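Local atomic coordinates of ABC transporter sugar binding protein (Xanthomonas axonopodis pv. citri, PDB entry 3UOR), a protein that probably binds maltose or a related sugar in the periplasm and delivers it to an ABC transporter for uptake into the cell. Residues A186-L191 / P240-T245; Y252-G257 / R270-R275; L103-P108 / T134-P139; D85-G90 / V306-S311. One frame throughout, in Å; residues are numbered along the deposited sequence.

Contact 1: residues A186-L191 / P240-T245; sequences AILMPL and PKVSET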
loop_
_atom_site.group_PDB
_atom_site.type_symbol
_atom_site.label_atom_id
_atom_site.label_comp_id
_atom_site.label_asym_id
_atom_site.label_seq_id
_atom_site.Cartn_x
_atom_site.Cartn_y
_atom_site.Cartn_z
ATOM N N ALA A 186 14.350 -5.608 -18.297
ATOM C CA ALA A 186 14.536 -6.282 -17.023
ATOM C C ALA A 186 13.291 -6.137 -16.131
ATOM O O ALA A 186 12.861 -7.097 -15.507
ATOM C CB ALA A 186 15.775 -5.755 -16.318
ATOM N N ILE A 187 12.696 -4.946 -16.094
ATOM C CA ILE A 187 11.624 -4.675 -15.135
ATOM C C ILE A 187 10.567 -3.734 -15.702
ATOM O O ILE A 187 10.886 -2.804 -16.449
ATOM C CB ILE A 187 12.188 -4.048 -13.841
ATOM C CG1 ILE A 187 11.103 -3.902 -12.770
ATOM C CG2 ILE A 187 12.800 -2.687 -14.136
ATOM C CD1 ILE A 187 11.686 -3.500 -11.404
ATOM N N LEU A 188 9.314 -3.982 -15.336
ATOM C CA LEU A 188 8.205 -3.114 -15.695
ATOM C C LEU A 188 7.717 -2.290 -14.497
ATOM O O LEU A 188 7.299 -2.843 -13.477
ATOM C CB LEU A 188 7.037 -3.937 -16.252
ATOM C CG LEU A 188 5.763 -3.114 -16.454
ATOM C CD1 LEU A 188 5.981 -2.089 -17.553
ATOM C CD2 LEU A 188 4.567 -4.002 -16.776
ATOM N N MET A 189 7.790 -0.969 -14.639
ATOM C CA MET A 189 7.292 -0.010 -13.666
ATOM C C MET A 189 6.573 1.079 -14.461
ATOM O O MET A 189 7.207 2.031 -14.924
ATOM C CB MET A 189 8.450 0.651 -12.905
ATOM C CG MET A 189 9.365 -0.295 -12.138
ATOM S SD MET A 189 10.572 0.582 -11.109
ATOM C CE MET A 189 11.583 1.380 -12.397
ATOM N N PRO A 190 5.253 0.944 -14.636
ATOM C CA PRO A 190 4.508 1.904 -15.466
ATOM C C PRO A 190 4.655 3.333 -14.959
ATOM O O PRO A 190 4.459 3.576 -13.779
ATOM C CB PRO A 190 3.059 1.435 -15.343
ATOM C CG PRO A 190 3.153 -0.002 -14.929
ATOM C CD PRO A 190 4.383 -0.096 -14.063
ATOM N N LEU A 191 4.987 4.261 -15.856
ATOM C CA LEU A 191 5.286 5.647 -15.501
ATOM C C LEU A 191 4.092 6.444 -14.953
ATOM O O LEU A 191 4.273 7.514 -14.373
ATOM C CB LEU A 191 5.873 6.366 -16.717
ATOM C CG LEU A 191 7.322 5.996 -17.038
ATOM C CD1 LEU A 191 7.743 6.515 -18.407
ATOM C CD2 LEU A 191 8.250 6.527 -15.953
ATOM N N PRO A 240 11.190 -0.227 -19.501
ATOM C CA PRO A 240 10.616 0.469 -20.662
ATOM C C PRO A 240 9.942 1.767 -20.251
ATOM O O PRO A 240 9.383 1.873 -19.149
ATOM C CB PRO A 240 9.559 -0.517 -21.179
ATOM C CG PRO A 240 9.155 -1.315 -19.938
ATOM C CD PRO A 240 10.450 -1.462 -19.166
ATOM N N LYS A 241 9.983 2.748 -21.144
ATOM C CA LYS A 241 9.369 4.039 -20.882
ATOM C C LYS A 241 7.906 4.024 -21.309
ATOM O O LYS A 241 7.546 4.601 -22.335
ATOM C CB LYS A 241 10.150 5.148 -21.605
ATOM C CG LYS A 241 11.543 5.361 -21.032
ATOM C CD LYS A 241 12.276 6.470 -21.754
ATOM C CE LYS A 241 13.664 6.651 -21.166
ATOM N NZ LYS A 241 14.485 7.676 -21.894
ATOM N N VAL A 242 7.068 3.358 -20.524
ATOM C CA VAL A 242 5.662 3.205 -20.881
ATOM C C VAL A 242 4.737 3.472 -19.711
ATOM O O VAL A 242 5.152 3.359 -18.550
ATOM C CB VAL A 242 5.366 1.794 -21.413
ATOM C CG1 VAL A 242 6.065 1.568 -22.753
ATOM C CG2 VAL A 242 5.819 0.756 -20.421
ATOM N N SER A 243 3.489 3.833 -20.029
ATOM C CA SER A 243 2.392 3.891 -19.058
ATOM C C SER A 243 1.640 2.574 -19.108
ATOM O O SER A 243 1.829 1.801 -20.045
ATOM C CB SER A 243 1.439 5.035 -19.390
ATOM O OG SER A 243 2.080 6.284 -19.187
ATOM N N GLU A 244 0.791 2.310 -18.117
ATOM C CA GLU A 244 0.116 1.007 -18.028
ATOM C C GLU A 244 -0.765 0.733 -19.236
ATOM O O GLU A 244 -0.917 -0.411 -19.666
ATOM C CB GLU A 244 -0.714 0.865 -16.744
ATOM C CG GLU A 244 -1.444 -0.485 -16.652
ATOM C CD GLU A 244 -1.987 -0.789 -15.261
ATOM O OE1 GLU A 244 -2.055 0.149 -14.425
ATOM O OE2 GLU A 244 -2.344 -1.967 -15.005
ATOM N N THR A 245 -1.335 1.801 -19.776
ATOM C CA THR A 245 -2.194 1.718 -20.946
ATOM C C THR A 245 -1.420 1.263 -22.185
ATOM O O THR A 245 -1.997 0.693 -23.113
ATOM C CB THR A 245 -2.870 3.076 -21.220
ATOM O OG1 THR A 245 -3.481 3.051 -22.512
ATOM C CG2 THR A 245 -1.846 4.203 -21.178
#

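Contact 2: residues Y252-G257 / R270-R275; sequences YEFFNG and REFKLR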
loop_
_atom_site.group_PDB
_atom_site.type_symbol
_atom_site.label_atom_id
_atom_site.label_comp_id
_atom_site.label_asym_id
_atom_site.label_seq_id
_atom_site.Cartn_x
_atom_site.Cartn_y
_atom_site.Cartn_z
ATOM N N TYR A 252 0.410 -11.490 -19.271
ATOM C CA TYR A 252 0.910 -12.181 -20.453
ATOM C C TYR A 252 2.283 -11.693 -20.893
ATOM O O TYR A 252 3.146 -12.501 -21.213
ATOM C CB TYR A 252 -0.111 -12.142 -21.583
ATOM C CG TYR A 252 -1.323 -12.970 -21.228
ATOM C CD1 TYR A 252 -1.178 -14.296 -20.812
ATOM C CD2 TYR A 252 -2.606 -12.431 -21.279
ATOM C CE1 TYR A 252 -2.274 -15.065 -20.475
ATOM C CE2 TYR A 252 -3.713 -13.196 -20.941
ATOM C CZ TYR A 252 -3.536 -14.511 -20.541
ATOM O OH TYR A 252 -4.623 -15.280 -20.207
ATOM N N GLU A 253 2.503 -10.382 -20.872
ATOM C CA GLU A 253 3.829 -9.848 -21.179
ATOM C C GLU A 253 4.897 -10.446 -20.260
ATOM O O GLU A 253 6.004 -10.782 -20.701
ATOM C CB GLU A 253 3.833 -8.322 -21.095
ATOM C CG GLU A 253 2.950 -7.641 -22.132
ATOM C CD GLU A 253 3.472 -7.782 -23.561
ATOM O OE1 GLU A 253 3.120 -6.920 -24.394
ATOM O OE2 GLU A 253 4.234 -8.736 -23.852
ATOM N N PHE A 254 4.551 -10.590 -18.984
ATOM C CA PHE A 254 5.446 -11.177 -17.991
ATOM C C PHE A 254 5.787 -12.612 -18.382
ATOM O O PHE A 254 6.966 -12.977 -18.468
ATOM C CB PHE A 254 4.777 -11.112 -16.617
ATOM C CG PHE A 254 5.542 -11.783 -15.501
ATOM C CD1 PHE A 254 6.480 -11.086 -14.763
ATOM C CD2 PHE A 254 5.252 -13.091 -15.131
ATOM C CE1 PHE A 254 7.145 -11.697 -13.692
ATOM C CE2 PHE A 254 5.917 -13.711 -14.071
ATOM C CZ PHE A 254 6.857 -13.016 -13.351
ATOM N N PHE A 255 4.761 -13.419 -18.644
ATOM C CA PHE A 255 4.975 -14.818 -19.026
ATOM C C PHE A 255 5.508 -14.963 -20.467
ATOM O O PHE A 255 5.999 -16.021 -20.859
ATOM C CB PHE A 255 3.695 -15.634 -18.838
ATOM C CG PHE A 255 3.328 -15.862 -17.394
ATOM C CD1 PHE A 255 4.226 -16.444 -16.523
ATOM C CD2 PHE A 255 2.081 -15.510 -16.920
ATOM C CE1 PHE A 255 3.896 -16.652 -15.199
ATOM C CE2 PHE A 255 1.742 -15.726 -15.599
ATOM C CZ PHE A 255 2.650 -16.298 -14.741
ATOM N N ASN A 256 5.414 -13.886 -21.238
ATOM C CA ASN A 256 5.993 -13.848 -22.572
ATOM C C ASN A 256 7.450 -13.428 -22.549
ATOM O O ASN A 256 8.128 -13.507 -23.566
ATOM C CB ASN A 256 5.199 -12.907 -23.482
ATOM C CG ASN A 256 4.003 -13.588 -24.115
ATOM O OD1 ASN A 256 3.979 -14.816 -24.253
ATOM N ND2 ASN A 256 3.001 -12.797 -24.505
ATOM N N GLY A 257 7.933 -12.972 -21.397
ATOM C CA GLY A 257 9.335 -12.626 -21.267
ATOM C C GLY A 257 9.697 -11.221 -21.736
ATOM O O GLY A 257 10.879 -10.899 -21.854
ATOM N N ARG A 270 -2.806 -13.987 -7.371
ATOM C CA ARG A 270 -3.883 -14.779 -7.961
ATOM C C ARG A 270 -3.933 -14.647 -9.475
ATOM O O ARG A 270 -4.050 -15.646 -10.188
ATOM C CB ARG A 270 -5.243 -14.409 -7.364
ATOM C CG ARG A 270 -6.336 -15.418 -7.715
ATOM C CD ARG A 270 -7.652 -15.141 -6.979
ATOM N NE ARG A 270 -7.511 -14.972 -5.524
ATOM C CZ ARG A 270 -6.820 -15.779 -4.716
ATOM N NH1 ARG A 270 -6.166 -16.836 -5.198
ATOM N NH2 ARG A 270 -6.781 -15.523 -3.413
ATOM N N GLU A 271 -3.832 -13.415 -9.963
ATOM C CA GLU A 271 -3.910 -13.158 -11.397
ATOM C C GLU A 271 -2.835 -13.876 -12.183
ATOM O O GLU A 271 -3.109 -14.398 -13.262
ATOM C CB GLU A 271 -3.870 -11.662 -11.665
ATOM C CG GLU A 271 -5.003 -10.935 -10.972
ATOM C CD GLU A 271 -6.347 -11.549 -11.302
ATOM O OE1 GLU A 271 -6.564 -11.918 -12.474
ATOM O OE2 GLU A 271 -7.187 -11.676 -10.390
ATOM N N PHE A 272 -1.612 -13.908 -11.656
ATOM C CA PHE A 272 -0.538 -14.624 -12.339
ATOM C C PHE A 272 -0.802 -16.126 -12.277
ATOM O O PHE A 272 -0.546 -16.849 -13.241
ATOM C CB PHE A 272 0.829 -14.341 -11.707
ATOM C CG PHE A 272 1.463 -13.045 -12.143
ATOM C CD1 PHE A 272 1.933 -12.882 -13.432
ATOM C CD2 PHE A 272 1.624 -12.008 -11.254
ATOM C CE1 PHE A 272 2.540 -11.699 -13.821
ATOM C CE2 PHE A 272 2.223 -10.820 -11.644
ATOM C CZ PHE A 272 2.681 -10.669 -12.917
ATOM N N LYS A 273 -1.285 -16.601 -11.131
ATOM C CA LYS A 273 -1.599 -18.014 -10.988
ATOM C C LYS A 273 -2.549 -18.447 -12.092
ATOM O O LYS A 273 -2.342 -19.481 -12.728
ATOM C CB LYS A 273 -2.231 -18.304 -9.631
ATOM C CG LYS A 273 -1.252 -18.505 -8.486
ATOM C CD LYS A 273 -2.024 -18.734 -7.188
ATOM C CE LYS A 273 -1.124 -18.905 -5.970
ATOM N NZ LYS A 273 -1.883 -18.642 -4.689
ATOM N N LEU A 274 -3.584 -17.643 -12.329
ATOM C CA LEU A 274 -4.600 -17.984 -13.317
ATOM C C LEU A 274 -4.074 -18.048 -14.750
ATOM O O LEU A 274 -4.587 -18.805 -15.574
ATOM C CB LEU A 274 -5.752 -16.988 -13.261
ATOM C CG LEU A 274 -6.639 -16.986 -12.021
ATOM C CD1 LEU A 274 -7.780 -16.022 -12.246
ATOM C CD2 LEU A 274 -7.166 -18.387 -11.738
ATOM N N ARG A 275 -3.059 -17.255 -15.055
ATOM C CA ARG A 275 -2.604 -17.124 -16.432
ATOM C C ARG A 275 -1.278 -17.831 -16.673
ATOM O O ARG A 275 -0.774 -17.880 -17.791
ATOM C CB ARG A 275 -2.531 -15.644 -16.825
ATOM C CG ARG A 275 -3.862 -14.923 -16.625
ATOM C CD ARG A 275 -3.723 -13.436 -16.874
ATOM N NE ARG A 275 -5.026 -12.787 -16.902
ATOM C CZ ARG A 275 -5.836 -12.704 -15.853
ATOM N NH1 ARG A 275 -5.473 -13.233 -14.693
ATOM N NH2 ARG A 275 -7.014 -12.100 -15.964
#

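Contact 3: residues L103-P108 / T134-P139; sequences LEPMQP and TLYGVP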
loop_
_atom_site.group_PDB
_atom_site.type_symbol
_atom_site.label_atom_id
_atom_site.label_comp_id
_atom_site.label_asym_id
_atom_site.label_seq_id
_atom_site.Cartn_x
_atom_site.Cartn_y
_atom_site.Cartn_z
ATOM N N LEU A 103 -13.905 10.503 13.839
ATOM C CA LEU A 103 -13.470 9.139 14.109
ATOM C C LEU A 103 -13.363 8.875 15.604
ATOM O O LEU A 103 -12.789 9.677 16.349
ATOM C CB LEU A 103 -12.123 8.848 13.445
ATOM C CG LEU A 103 -12.036 8.898 11.922
ATOM C CD1 LEU A 103 -10.623 8.560 11.476
ATOM C CD2 LEU A 103 -13.039 7.949 11.287
ATOM N N GLU A 104 -13.897 7.738 16.028
ATOM C CA GLU A 104 -13.828 7.341 17.422
ATOM C C GLU A 104 -12.410 6.919 17.775
ATOM O O GLU A 104 -11.839 6.061 17.099
ATOM C CB GLU A 104 -14.773 6.166 17.656
ATOM C CG GLU A 104 -14.705 5.599 19.057
ATOM C CD GLU A 104 -15.502 6.425 20.057
ATOM O OE1 GLU A 104 -16.199 7.377 19.642
ATOM O OE2 GLU A 104 -15.432 6.107 21.255
ATOM N N PRO A 105 -11.833 7.503 18.840
ATOM C CA PRO A 105 -10.517 7.037 19.297
ATOM C C PRO A 105 -10.579 5.550 19.627
ATOM O O PRO A 105 -11.502 5.118 20.309
ATOM C CB PRO A 105 -10.278 7.842 20.575
ATOM C CG PRO A 105 -11.159 9.082 20.407
ATOM C CD PRO A 105 -12.372 8.582 19.684
ATOM N N MET A 106 -9.604 4.785 19.153
ATOM C CA MET A 106 -9.667 3.344 19.243
ATOM C C MET A 106 -8.869 2.771 20.398
ATOM O O MET A 106 -9.059 1.617 20.755
ATOM C CB MET A 106 -9.172 2.710 17.949
ATOM C CG MET A 106 -10.129 2.848 16.792
ATOM S SD MET A 106 -11.579 1.829 17.069
ATOM C CE MET A 106 -12.678 3.112 17.524
ATOM N N GLN A 107 -7.968 3.552 20.973
ATOM C CA GLN A 107 -7.067 2.998 21.979
ATOM C C GLN A 107 -7.792 2.389 23.187
ATOM O O GLN A 107 -7.379 1.352 23.682
ATOM C CB GLN A 107 -6.007 4.014 22.419
ATOM C CG GLN A 107 -4.959 3.433 23.373
ATOM C CD GLN A 107 -4.372 2.098 22.904
ATOM O OE1 GLN A 107 -4.216 1.855 21.704
ATOM N NE2 GLN A 107 -4.037 1.229 23.857
ATOM N N PRO A 108 -8.884 3.023 23.659
ATOM C CA PRO A 108 -9.647 2.438 24.769
ATOM C C PRO A 108 -10.225 1.050 24.452
ATOM O O PRO A 108 -10.316 0.208 25.345
ATOM C CB PRO A 108 -10.774 3.455 24.995
ATOM C CG PRO A 108 -10.215 4.737 24.491
ATOM C CD PRO A 108 -9.370 4.365 23.304
ATOM N N THR A 134 -2.690 9.810 18.433
ATOM C CA THR A 134 -3.963 9.209 18.828
ATOM C C THR A 134 -4.406 8.131 17.833
ATOM O O THR A 134 -4.392 8.358 16.634
ATOM C CB THR A 134 -5.070 10.284 18.984
ATOM O OG1 THR A 134 -4.690 11.211 20.009
ATOM C CG2 THR A 134 -6.395 9.644 19.378
ATOM N N LEU A 135 -4.799 6.963 18.338
ATOM C CA LEU A 135 -5.197 5.858 17.473
ATOM C C LEU A 135 -6.622 6.048 16.974
ATOM O O LEU A 135 -7.559 6.158 17.772
ATOM C CB LEU A 135 -5.080 4.518 18.217
ATOM C CG LEU A 135 -5.285 3.261 17.367
ATOM C CD1 LEU A 135 -4.127 3.078 16.419
ATOM C CD2 LEU A 135 -5.473 1.994 18.218
ATOM N N TYR A 136 -6.800 6.054 15.656
ATOM C CA TYR A 136 -8.141 6.276 15.088
ATOM C C TYR A 136 -8.684 5.144 14.232
ATOM O O TYR A 136 -9.741 5.274 13.631
ATOM C CB TYR A 136 -8.162 7.565 14.269
ATOM C CG TYR A 136 -8.172 8.809 15.126
ATOM C CD1 TYR A 136 -9.310 9.177 15.826
ATOM C CD2 TYR A 136 -7.050 9.614 15.228
ATOM C CE1 TYR A 136 -9.334 10.326 16.613
ATOM C CE2 TYR A 136 -7.061 10.763 16.009
ATOM C CZ TYR A 136 -8.204 11.113 16.698
ATOM O OH TYR A 136 -8.210 12.245 17.482
ATOM N N GLY A 137 -7.956 4.044 14.137
ATOM C CA GLY A 137 -8.444 2.911 13.379
ATOM C C GLY A 137 -7.719 1.644 13.800
ATOM O O GLY A 137 -6.803 1.678 14.630
ATOM N N VAL A 138 -8.113 0.521 13.210
ATOM C CA VAL A 138 -7.354 -0.720 13.354
ATOM C C VAL A 138 -7.036 -1.208 11.949
ATOM O O VAL A 138 -7.924 -1.241 11.095
ATOM C CB VAL A 138 -8.170 -1.800 14.129
ATOM C CG1 VAL A 138 -7.405 -3.117 14.187
ATOM C CG2 VAL A 138 -8.506 -1.310 15.529
ATOM N N PRO A 139 -5.763 -1.556 11.688
ATOM C CA PRO A 139 -5.422 -1.989 10.332
ATOM C C PRO A 139 -6.251 -3.201 9.966
ATOM O O PRO A 139 -6.356 -4.111 10.781
ATOM C CB PRO A 139 -3.942 -2.389 10.451
ATOM C CG PRO A 139 -3.434 -1.635 11.633
ATOM C CD PRO A 139 -4.598 -1.571 12.591
HETATM O O HOH W 1 -12.110 4.827 14.626
HETATM O O HOH W 2 -7.230 6.346 20.529
#

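Contact 4: residues D85-G90 / V306-S311; sequences DVCQLG and VIFKSS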
loop_
_atom_site.group_PDB
_atom_site.type_symbol
_atom_site.label_atom_id
_atom_site.label_comp_id
_atom_site.label_asym_id
_atom_site.label_seq_id
_atom_site.Cartn_x
_atom_site.Cartn_y
_atom_site.Cartn_z
ATOM N N ASP A 85 -21.905 2.856 11.059
ATOM C CA ASP A 85 -21.241 2.597 12.333
ATOM C C ASP A 85 -19.803 2.186 12.110
ATOM O O ASP A 85 -18.884 2.746 12.706
ATOM C CB ASP A 85 -21.966 1.487 13.087
ATOM C CG ASP A 85 -23.448 1.765 13.229
ATOM O OD1 ASP A 85 -24.258 1.054 12.593
ATOM O OD2 ASP A 85 -23.791 2.719 13.950
ATOM N N VAL A 86 -19.617 1.193 11.253
ATOM C CA VAL A 86 -18.285 0.721 10.934
ATOM C C VAL A 86 -17.978 1.003 9.465
ATOM O O VAL A 86 -18.861 0.955 8.603
ATOM C CB VAL A 86 -18.142 -0.765 11.266
ATOM C CG1 VAL A 86 -16.747 -1.273 10.886
ATOM C CG2 VAL A 86 -18.416 -0.977 12.745
ATOM N N CYS A 87 -16.726 1.330 9.182
ATOM C CA CYS A 87 -16.362 1.701 7.827
ATOM C C CYS A 87 -14.934 1.302 7.490
ATOM O O CYS A 87 -14.007 1.489 8.290
ATOM C CB CYS A 87 -16.542 3.208 7.631
ATOM S SG CYS A 87 -16.383 3.760 5.918
ATOM N N GLN A 88 -14.767 0.759 6.291
ATOM C CA GLN A 88 -13.451 0.516 5.721
ATOM C C GLN A 88 -12.905 1.850 5.204
ATOM O O GLN A 88 -13.575 2.541 4.429
ATOM C CB GLN A 88 -13.568 -0.462 4.552
ATOM C CG GLN A 88 -12.295 -0.602 3.757
ATOM C CD GLN A 88 -12.474 -1.366 2.467
ATOM O OE1 GLN A 88 -13.567 -1.835 2.152
ATOM N NE2 GLN A 88 -11.387 -1.497 1.704
ATOM N N LEU A 89 -11.704 2.221 5.635
ATOM C CA LEU A 89 -11.092 3.480 5.203
ATOM C C LEU A 89 -9.695 3.217 4.674
ATOM O O LEU A 89 -8.846 2.670 5.386
ATOM C CB LEU A 89 -10.997 4.467 6.371
ATOM C CG LEU A 89 -11.578 5.867 6.205
ATOM C CD1 LEU A 89 -12.995 5.805 5.683
ATOM C CD2 LEU A 89 -11.539 6.602 7.517
ATOM N N GLY A 90 -9.449 3.591 3.425
ATOM C CA GLY A 90 -8.083 3.592 2.917
ATOM C C GLY A 90 -7.222 4.324 3.926
ATOM O O GLY A 90 -7.608 5.379 4.451
ATOM N N VAL A 306 -12.661 1.673 10.958
ATOM C CA VAL A 306 -12.926 2.724 11.939
ATOM C C VAL A 306 -14.368 2.665 12.423
ATOM O O VAL A 306 -15.240 2.092 11.765
ATOM C CB VAL A 306 -12.731 4.132 11.329
ATOM C CG1 VAL A 306 -11.336 4.281 10.775
ATOM C CG2 VAL A 306 -13.755 4.363 10.232
ATOM N N ILE A 307 -14.601 3.256 13.584
ATOM C CA ILE A 307 -15.947 3.445 14.100
ATOM C C ILE A 307 -16.198 4.953 14.039
ATOM O O ILE A 307 -15.405 5.747 14.563
ATOM C CB ILE A 307 -16.058 2.942 15.555
ATOM C CG1 ILE A 307 -15.709 1.450 15.645
ATOM C CG2 ILE A 307 -17.451 3.201 16.118
ATOM C CD1 ILE A 307 -15.840 0.877 17.058
ATOM N N PHE A 308 -17.257 5.369 13.360
ATOM C CA PHE A 308 -17.583 6.793 13.358
ATOM C C PHE A 308 -18.169 7.185 14.711
ATOM O O PHE A 308 -18.959 6.438 15.296
ATOM C CB PHE A 308 -18.536 7.134 12.225
ATOM C CG PHE A 308 -17.896 7.076 10.873
ATOM C CD1 PHE A 308 -18.267 6.109 9.956
ATOM C CD2 PHE A 308 -16.899 7.963 10.536
ATOM C CE1 PHE A 308 -17.671 6.043 8.710
ATOM C CE2 PHE A 308 -16.285 7.909 9.291
ATOM C CZ PHE A 308 -16.675 6.945 8.377
ATOM N N LYS A 309 -17.773 8.343 15.228
ATOM C CA LYS A 309 -18.155 8.681 16.595
ATOM C C LYS A 309 -19.616 9.103 16.739
ATOM O O LYS A 309 -20.112 9.251 17.856
ATOM C CB LYS A 309 -17.178 9.677 17.238
ATOM C CG LYS A 309 -17.251 11.076 16.739
ATOM C CD LYS A 309 -15.952 11.804 17.025
ATOM C CE LYS A 309 -15.691 11.945 18.507
ATOM N NZ LYS A 309 -14.382 12.633 18.731
ATOM N N SER A 310 -20.313 9.249 15.615
ATOM C CA SER A 310 -21.762 9.484 15.634
ATOM C C SER A 310 -22.594 8.197 15.791
ATOM O O SER A 310 -23.819 8.256 15.894
ATOM C CB SER A 310 -22.204 10.235 14.373
ATOM O OG SER A 310 -21.887 9.509 13.192
ATOM N N SER A 311 -21.931 7.041 15.799
ATOM C CA SER A 311 -22.612 5.749 15.901
ATOM C C SER A 311 -23.275 5.557 17.256
ATOM O O SER A 311 -22.729 5.974 18.277
ATOM C CB SER A 311 -21.599 4.628 15.683
ATOM O OG SER A 311 -22.021 3.412 16.281
#

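Contact 1: residues A186-L191 / P240-T245
Leu191 is held to Val242 by the one hydrogen bond that joins the two segments: Leu191 N donates to Val242 O over 2.8 Å, almost straight at 175°. The same oxygen also receives a longer CA-H...O contact, with Pro190 CA 3.5 Å from Val242 O. The apolar side-chain contacts centre on Leu188. Its CD1 touches two neighbours, lying 4.0 Å from Pro240 CG and just as near Val242 CG2, and its side chain crosses both at about a right angle. It gets there because CG stands opposite the backbone N (chi1 171°). Beyond the hydrogen bond, Leu191 CD1 rests on the backbone of Lys241, 3.8 Å from Lys241 C, while the ring of Pro190 brings CB to 3.7 Å from Glu244 N. At the other end the ring of Pro240 abuts the strand, CD standing 3.1 Å from Ile187 O. An inverse gamma turn centred on Lys241 bends the chain between Pro240 and Val242. Short strand 187-188 pairs in parallel with strand 259-264 through Phe261, Tyr234 of helix 221-235 bonds Met189 O, and Leu191 reaches Val392 and Arg393 of helix 377-394.

Contact 2: residues Y252-G257 / R270-R275
The rings of Phe254 and Phe255 both receive the edge of Phe272. Over one face of Phe254 comes Phe272 CE1, in an edge-to-face pair with centroids 4.6 Å apart; CE1 comes within 3.3 Å of Phe254 CD2, a tight fit. The pairing with Phe255 is an offset T-shape, the planes at 87° and the centroids 5.6 Å apart, with Phe272 CD1 3.6 Å from Phe255 CE2; Phe272 O lies at the edge of Phe255, near its plane. Within their own helix the two rings also meet: Phe254 CD2 sits above a face of Phe255, while Phe255 CE1 lies at the edge of Phe254. CG of Phe254 is opposite its backbone N (chi1 175°), which turns a face of the ring to Phe272 CE1. The third ring, Tyr252, has the aliphatic part of Arg275 across one face in a CH-pi contact, CD lying 4.2 Å from the ring centroid. The guanidinium end turns back onto its own helix, where NH1 bonds Glu271 O at 3.0 Å and forms a salt bridge to Glu271 OE1 at 2.8 Å. Trp251 packs edge-to-face with Phe272, and Trp284 meets both Phe255 and Phe272. Helix 250-256, strand 259-264 and helix 267-275 follow one another in the chain, and an aromatic cluster packs the two helices together at -60°, consistent with the alpha/beta lobes of periplasmic binding proteins.

Contact 3: residues L103-P108 / T134-P139
Met106 leans on Leu135, and its side chain can be traced outward from there. CB lies 3.8 Å from Leu135 CD2; CG lies against the Tyr136-Gly137 peptide, in the break of the strand, 3.6 Å from Gly137 N. The chain then bends at chi2 (-70°) and again at chi3, which carries SD and CE away from the 134-139 segment; the side chain also touches Ile307 of strand 303-307. The backbone of the same residue is bonded too: Met106 N donates to Leu135 O over 2.8 Å, nearly straight at 170°, with the donor tilted from the carbonyl plane. The segment 103-108 thus crosses the early part of the long strand 134-150 just as the chain enters helix 107-111, in the alpha/beta architecture expected of solute-binding proteins. Leu135 O has a second hydrogen-bond partner, a water 2.8 Å away that accepts from Gln107 N at 2.9 Å and so ties the start of the helix to the strand. OE1 of Gln107 approaches Leu135 CD2 to 3.7 Å. Further along, Tyr136 packs against Leu103: Tyr136 CD1 is 3.7 Å from Leu103 CB, and the ring edge at CE1 lies 3.5 Å from Leu103 O. Ala98 of helix 94-99 packs against both Leu103 and Tyr136.

Contact 4: residues D85-G90 / V306-S311
Strands 86-90 and 303-307 run antiparallel here, Cys87 and Val306 forming the hydrogen-bonded pair and Val86 and Ile307 the non-hydrogen-bonded one. Cys87 N donates to Val306 O at 3.1 Å, Val306 N returns a bond to Cys87 O at 3.0 Å, and the ladder continues from Phe308 N to Asp85 O at 3.2 Å. On one face of the sheet, Cys87 and Val306 sit side by side, and Leu89 joins them by bringing CD2 to 4.0 Å from Val306 CG1, the two side chains crossing at about a right angle. The ring of Phe308 swings in toward Cys87, its CE1 only 3.2 Å from Cys87 CB, which is close packing; SG lies beside the ring, at its edge, 5.0 Å from the centroid. Leu74 of helix 67-79 packs on Cys87, Leu89 and Phe308. Val86 and Ile307 point to the other face, where Ile321 of helix 314-324 meets them. Past the strand, a type I turn from Phe308 to Ser311 folds the chain back to Asp85. There Ser311 OG, placed opposite its backbone N (chi1 156°), donates to Asp85 OD2 at 3.0 Å, meeting it on the anti side and 25° out of the carboxylate plane. The other oxygen, OD1, accepts from Arg33 N on the neighbouring strand. With a donor at each oxygen, this buried carboxylate is probably stabilised as the anion, linking strand 30-36 and the turn to the start of strand 86-90.

Overall arrangement
Contacts 3 and 4 lie on one side of the chain's centre and contacts 1 and 2 on the opposite side, with centres 37 to 39 Å apart between the two groups. Within each group they are closer: contacts 3 and 4, 10 Å apart, touch through Glu104 and Ile307, whereas contacts 1 and 2, at 16 Å, do not. Along the chain, contact 3 precedes contact 1 and contact 1 precedes contact 2, and all three fall between the two halves of contact 4. Strand 134-150 pairs with 303-307 and also with 259-264, so one long strand runs between the two groups, consistent with the two-lobed, hinged fold in which binding proteins close on their sugar.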